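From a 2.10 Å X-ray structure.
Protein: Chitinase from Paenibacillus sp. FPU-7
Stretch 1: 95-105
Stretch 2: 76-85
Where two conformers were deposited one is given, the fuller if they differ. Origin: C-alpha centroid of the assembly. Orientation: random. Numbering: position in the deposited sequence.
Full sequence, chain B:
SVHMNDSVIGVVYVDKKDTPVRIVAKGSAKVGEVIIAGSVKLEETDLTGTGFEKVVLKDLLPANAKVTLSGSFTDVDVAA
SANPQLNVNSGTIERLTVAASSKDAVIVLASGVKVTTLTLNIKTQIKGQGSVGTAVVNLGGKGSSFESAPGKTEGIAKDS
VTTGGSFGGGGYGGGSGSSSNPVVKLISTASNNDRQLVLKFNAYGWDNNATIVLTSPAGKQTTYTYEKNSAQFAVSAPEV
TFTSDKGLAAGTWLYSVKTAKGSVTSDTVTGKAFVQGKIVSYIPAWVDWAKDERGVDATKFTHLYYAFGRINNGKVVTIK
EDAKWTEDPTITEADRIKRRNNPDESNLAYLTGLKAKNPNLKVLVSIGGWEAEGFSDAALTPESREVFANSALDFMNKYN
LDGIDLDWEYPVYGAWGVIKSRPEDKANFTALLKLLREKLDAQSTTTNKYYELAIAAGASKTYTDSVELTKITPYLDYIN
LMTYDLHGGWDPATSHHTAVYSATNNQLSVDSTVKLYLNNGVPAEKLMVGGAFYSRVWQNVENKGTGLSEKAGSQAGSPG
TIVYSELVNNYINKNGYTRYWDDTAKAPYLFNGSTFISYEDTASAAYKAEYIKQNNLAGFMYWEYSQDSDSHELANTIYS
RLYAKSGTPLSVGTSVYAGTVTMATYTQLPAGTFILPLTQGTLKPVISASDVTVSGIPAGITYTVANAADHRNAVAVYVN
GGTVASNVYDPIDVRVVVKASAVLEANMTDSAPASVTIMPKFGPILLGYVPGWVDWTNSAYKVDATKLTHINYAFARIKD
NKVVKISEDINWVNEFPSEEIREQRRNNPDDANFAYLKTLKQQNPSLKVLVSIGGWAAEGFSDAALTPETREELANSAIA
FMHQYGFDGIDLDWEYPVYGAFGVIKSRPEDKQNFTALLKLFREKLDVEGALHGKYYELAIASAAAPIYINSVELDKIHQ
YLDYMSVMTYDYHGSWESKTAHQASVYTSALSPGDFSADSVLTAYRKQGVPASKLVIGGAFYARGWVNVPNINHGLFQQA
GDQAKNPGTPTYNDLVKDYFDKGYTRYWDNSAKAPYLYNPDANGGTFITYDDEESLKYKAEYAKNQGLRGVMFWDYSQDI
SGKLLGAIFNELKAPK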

# COMPACT_ATOMS: atom_id res chain seq x y z
N ARG B 95 35.34 41.07 7.81
CA ARG B 95 35.56 41.34 6.41
C ARG B 95 36.77 42.24 6.30
O ARG B 95 36.80 43.36 6.80
CB ARG B 95 34.28 41.92 5.74
CG ARG B 95 33.07 40.94 5.72
CD ARG B 95 31.66 41.58 5.49
NE ARG B 95 31.47 42.74 6.37
CZ ARG B 95 30.96 42.70 7.62
NH1 ARG B 95 30.52 41.60 8.19
NH2 ARG B 95 30.92 43.80 8.31
N LEU B 96 37.78 41.72 5.64
CA LEU B 96 38.97 42.52 5.45
C LEU B 96 39.01 42.76 3.98
O LEU B 96 38.92 41.80 3.20
CB LEU B 96 40.20 41.73 5.91
CG LEU B 96 41.63 42.22 5.67
CD1 LEU B 96 41.91 43.65 5.97
CD2 LEU B 96 42.58 41.35 6.54
N THR B 97 39.24 44.01 3.58
CA THR B 97 39.20 44.38 2.18
C THR B 97 40.42 45.15 1.85
O THR B 97 40.75 46.10 2.56
CB THR B 97 37.90 45.23 1.90
OG1 THR B 97 36.73 44.40 2.10
CG2 THR B 97 37.93 45.76 0.45
N VAL B 98 41.10 44.75 0.76
CA VAL B 98 42.27 45.43 0.33
C VAL B 98 41.87 46.12 -0.99
O VAL B 98 41.55 45.48 -1.99
CB VAL B 98 43.44 44.45 0.14
CG1 VAL B 98 44.67 45.23 -0.19
CG2 VAL B 98 43.64 43.58 1.41
N ALA B 99 41.93 47.44 -0.98
CA ALA B 99 41.44 48.26 -2.09
C ALA B 99 42.40 48.31 -3.22
O ALA B 99 43.62 48.12 -3.04
CB ALA B 99 41.17 49.70 -1.59
N ALA B 100 41.86 48.70 -4.39
CA ALA B 100 42.58 48.79 -5.64
C ALA B 100 43.70 49.79 -5.56
O ALA B 100 44.70 49.71 -6.34
CB ALA B 100 41.60 49.19 -6.80
N SER B 101 43.52 50.78 -4.71
CA SER B 101 44.60 51.74 -4.49
C SER B 101 45.86 51.21 -3.73
O SER B 101 46.90 51.89 -3.76
CB SER B 101 44.07 52.94 -3.75
OG SER B 101 43.40 53.79 -4.66
N SER B 102 45.77 50.05 -3.07
CA SER B 102 46.80 49.70 -2.04
C SER B 102 47.91 48.91 -2.65
O SER B 102 48.08 47.70 -2.40
CB SER B 102 46.18 48.95 -0.90
OG SER B 102 45.21 49.74 -0.27
N LYS B 103 48.66 49.61 -3.48
CA LYS B 103 49.69 49.00 -4.30
C LYS B 103 50.71 48.24 -3.42
O LYS B 103 51.15 48.77 -2.41
CB LYS B 103 50.42 50.08 -5.10
CG LYS B 103 51.48 49.55 -6.05
CD LYS B 103 50.89 48.89 -7.30
CE LYS B 103 51.96 48.17 -8.13
NZ LYS B 103 53.00 49.07 -8.71
N ASP B 104 51.04 47.01 -3.81
CA ASP B 104 52.02 46.16 -3.06
C ASP B 104 51.59 45.91 -1.64
O ASP B 104 52.41 45.71 -0.77
CB ASP B 104 53.40 46.83 -3.02
CG ASP B 104 54.05 46.96 -4.38
OD1 ASP B 104 53.82 46.08 -5.22
OD2 ASP B 104 54.84 47.93 -4.58
N ALA B 105 50.29 45.96 -1.39
CA ALA B 105 49.76 45.67 -0.04
C ALA B 105 50.35 44.34 0.55
O ALA B 105 50.58 43.38 -0.19
CB ALA B 105 48.24 45.60 -0.05
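Stretch 2, residues 76-85: VDVAASANPQ

How does stretch 2 run along stretch 1? Val-76 to Val-78 are the end of a strand that begins earlier in the chain and runs parallel to strand 95-98, with the two axes 9° apart and 4.8 Å at closest approach. The register is direct: Val-76 pairs with Leu-96, Asp-77 with Thr-97 and Val-78 with Val-98, at CA-CA distances of 4.8, 4.9 and 4.8 Å. Beyond the strands the chains stay side by side as loops, the CA atoms of Ser-81 and Ser-102 lying 4.5 Å apart.

Which backbone groups are satisfied by the pairing? Val-76 N donates to Arg-95 O (2.9 Å), and Val-76 O accepts from Thr-97 N (2.9 Å). Val-78 repeats the pattern two residues on: its N donates to Thr-97 O (2.8 Å), its O accepts from Ala-99 N (2.8 Å). Asp-77 makes no such bond across the pair, as expected for alternate residues of a parallel ladder; its CA instead approaches Thr-97 O at 3.5 Å. On the face of Asp-77 and Thr-97 a water lies 2.9 Å from Asp-77 OD1, 3.0 Å from Thr-97 OG1 and 3.1 Å from Arg-95 O, between the two side chains and the backbone carbonyl.

What packs on the face of Leu-96, Val-76 and Val-78? Leu-96 CD1 reaches Val-76 CG1 at 3.8 Å and Val-78 CG2 at 4.0 Å, joining the buried aliphatic groups of both strands.

What holds the loops once the strands end? A type I turn from Ala-99 to Ser-102 brings the serine back to stretch 2, where its OG accepts from Ala-80 N (3.1 Å) and lies 2.9 Å from Val-78 O. Ser-102 CB also meets Pro-84 CG at 3.7 Å. Farther along, Asn-83 CA approaches Lys-103 O at 3.3 Å, and a second water lies within hydrogen-bonding distance of Asn-83 O (2.6 Å) and Asp-104 O (3.2 Å), though it has more acceptors in reach than protons.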

# COMPACT_ATOMS: atom_id res chain seq x y z
N VAL B 76 37.44 45.82 8.13
CA VAL B 76 38.74 46.44 8.14
C VAL B 76 39.12 46.61 6.70
O VAL B 76 39.16 45.63 5.96
CB VAL B 76 39.80 45.56 8.79
CG1 VAL B 76 41.19 46.22 8.69
CG2 VAL B 76 39.40 45.25 10.19
N ASP B 77 39.53 47.82 6.39
CA ASP B 77 39.71 48.31 5.07
C ASP B 77 41.07 48.89 4.84
O ASP B 77 41.38 49.91 5.48
CB ASP B 77 38.70 49.45 4.90
CG ASP B 77 37.76 49.20 3.85
OD1 ASP B 77 36.86 48.32 4.04
OD2 ASP B 77 38.00 49.86 2.84
N VAL B 78 41.83 48.36 3.89
CA VAL B 78 43.15 48.85 3.59
C VAL B 78 42.98 49.61 2.28
O VAL B 78 42.83 49.00 1.21
CB VAL B 78 44.16 47.72 3.44
CG1 VAL B 78 45.54 48.23 3.21
CG2 VAL B 78 44.07 46.76 4.61
N ALA B 79 43.07 50.95 2.36
CA ALA B 79 42.74 51.85 1.26
C ALA B 79 43.82 52.94 1.23
O ALA B 79 43.54 54.13 1.47
CB ALA B 79 41.35 52.45 1.54
N ALA B 80 45.06 52.51 1.03
CA ALA B 80 46.19 53.40 1.26
C ALA B 80 47.23 53.06 0.23
O ALA B 80 47.66 51.90 0.13
CB ALA B 80 46.70 53.25 2.71
N SER B 81 47.58 54.05 -0.60
CA SER B 81 48.55 53.85 -1.71
C SER B 81 50.02 53.73 -1.30
O SER B 81 50.87 53.25 -2.09
CB SER B 81 48.41 54.98 -2.78
OG SER B 81 48.79 56.25 -2.24
N ALA B 82 50.35 54.08 -0.06
CA ALA B 82 51.77 54.08 0.36
C ALA B 82 52.28 52.67 0.77
O ALA B 82 52.82 52.49 1.88
CB ALA B 82 51.98 55.12 1.48
N ASN B 83 52.18 51.71 -0.16
CA ASN B 83 52.66 50.31 0.07
C ASN B 83 52.34 49.79 1.51
O ASN B 83 53.24 49.48 2.30
CB ASN B 83 54.14 50.19 -0.28
CG ASN B 83 54.48 50.88 -1.61
OD1 ASN B 83 53.89 50.57 -2.68
ND2 ASN B 83 55.39 51.85 -1.54
N PRO B 84 51.05 49.74 1.83
CA PRO B 84 50.64 49.51 3.19
C PRO B 84 50.93 48.05 3.62
O PRO B 84 50.87 47.17 2.79
CB PRO B 84 49.14 49.82 3.17
CG PRO B 84 48.69 49.55 1.76
CD PRO B 84 49.89 49.77 0.90
N GLN B 85 51.31 47.86 4.88
CA GLN B 85 51.28 46.59 5.55
C GLN B 85 50.35 46.68 6.74
O GLN B 85 50.51 47.58 7.57
CB GLN B 85 52.66 46.20 6.06
CG GLN B 85 52.67 44.83 6.74
CD GLN B 85 54.08 44.28 6.84
OE1 GLN B 85 54.87 44.37 5.88
NE2 GLN B 85 54.42 43.72 7.98
O HOH W 1 35.99 45.60 4.76
O HOH W 2 53.82 47.05 1.76